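Side-chain contact in HTH-type transcriptional regulator yiaJ (Escherichia coli, PDB 1YSQ), which represses transcription of the yiaKLMNOPQRS operon, which may serve 2,3-diketo-L-gulonate utilisation, the chain here being its C-terminal IclR-type effector-binding domain: residues D122-E125 with V130-I133. Numbering follows the deposited sequence.
Sequences DREE and VSCI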
# COMPACT_ATOMS: atom_id res chain seq x y z
N ASP A 122 -7.09 0.79 2.84
CA ASP A 122 -8.05 -0.16 2.35
C ASP A 122 -9.07 -0.27 3.47
O ASP A 122 -8.77 -0.82 4.53
CB ASP A 122 -7.38 -1.50 2.05
CG ASP A 122 -8.39 -2.63 1.87
OD1 ASP A 122 -9.62 -2.35 1.75
OD2 ASP A 122 -8.04 -3.84 1.86
N ARG A 123 -10.25 0.29 3.24
CA ARG A 123 -11.32 0.31 4.24
C ARG A 123 -12.27 -0.83 3.94
O ARG A 123 -13.39 -0.62 3.43
CB ARG A 123 -12.05 1.67 4.23
CG ARG A 123 -11.18 2.84 4.67
CD ARG A 123 -11.86 4.23 4.57
NE ARG A 123 -10.87 5.28 4.82
CZ ARG A 123 -10.11 5.85 3.87
NH1 ARG A 123 -10.24 5.51 2.60
NH2 ARG A 123 -9.22 6.78 4.20
N GLU A 124 -11.82 -2.05 4.25
CA GLU A 124 -12.59 -3.27 3.96
C GLU A 124 -13.10 -3.35 2.51
O GLU A 124 -14.27 -3.72 2.26
CB GLU A 124 -13.76 -3.40 4.95
CG GLU A 124 -13.34 -3.34 6.42
CD GLU A 124 -14.55 -3.43 7.33
OE1 GLU A 124 -15.08 -2.37 7.71
OE2 GLU A 124 -14.98 -4.55 7.64
N GLU A 125 -12.23 -2.98 1.57
CA GLU A 125 -12.56 -3.00 0.14
C GLU A 125 -12.22 -4.34 -0.52
O GLU A 125 -12.64 -4.59 -1.65
CB GLU A 125 -11.83 -1.87 -0.59
CG GLU A 125 -12.27 -0.48 -0.12
CD GLU A 125 -11.20 0.58 -0.34
OE1 GLU A 125 -10.62 0.62 -1.45
OE2 GLU A 125 -10.94 1.34 0.61
N VAL A 130 -10.89 -6.79 7.25
CA VAL A 130 -9.49 -6.58 6.92
C VAL A 130 -9.34 -5.14 6.42
O VAL A 130 -10.06 -4.72 5.51
CB VAL A 130 -9.00 -7.56 5.82
CG1 VAL A 130 -7.53 -7.29 5.43
CG2 VAL A 130 -9.22 -9.03 6.25
N SER A 131 -8.42 -4.41 7.05
CA SER A 131 -8.08 -3.03 6.68
C SER A 131 -6.59 -2.89 6.42
O SER A 131 -5.80 -3.71 6.90
CB SER A 131 -8.48 -2.09 7.81
OG SER A 131 -9.88 -2.15 8.01
N CYS A 132 -6.19 -1.87 5.66
CA CYS A 132 -4.76 -1.58 5.48
C CYS A 132 -4.51 -0.08 5.51
O CYS A 132 -5.42 0.71 5.22
CB CYS A 132 -4.25 -2.16 4.15
SG CYS A 132 -4.73 -3.89 3.95
N ILE A 133 -3.28 0.29 5.85
CA ILE A 133 -2.83 1.71 5.74
C ILE A 133 -1.58 1.67 4.88
O ILE A 133 -0.70 0.84 5.11
CB ILE A 133 -2.47 2.30 7.12
CG1 ILE A 133 -3.57 2.06 8.14
CG2 ILE A 133 -2.19 3.83 7.01
CD1 ILE A 133 -3.07 2.16 9.59
O HOH W 1 -10.15 -5.45 2.75
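Asp122 and Cys132 form an antiparallel hydrogen-bonded pair, with Asp122 N giving to Cys132 O at 2.9 Å and Cys132 N to Asp122 O at 3.0 Å. Two CA-H...O contacts add to the pair: Asp122 O also receives Ser131 CA at 3.2 Å, and Glu124 CA lies 3.3 Å from Val130 O.

The side chains of the pair share one face of the sheet, CB against CB, with Cys132 SG 3.9 Å from Asp122 OD2. With CG anti to the backbone N (chi1 165°), the Asp122 carboxylate reaches forward over the turn. There OD1 accepts from Glu125 N at 2.7 Å, approached almost end-on to the C-O bond, in an Asx motif. A water bridges Asp122 OD2 and Val130 O, and OD2 also accepts from Asn126 ND2. Replacing the aspartate by alanine is likely to strip Glu125 N of its acceptor, and the water and Asn126 ND2 of their carboxylate partner. Glu125 OE2 accepts a 2.9 Å hydrogen bond from Arg123 N, which comes from above the carboxylate plane.

Ser131 points to the opposite face from Cys132, and Glu124 CG comes within 4.0 Å of its OG; their polar ends turn to Gly129 (Glu124) and Thr154 (Ser131).

The contact closes the beta hairpin of strands 120-123 and 130-137 at the sheet's edge within this chain. Strand 146-153 pairs with the far side of 130-137, helix 154-160 packs on Ser131, and Lys71 forms a salt bridge with Glu125.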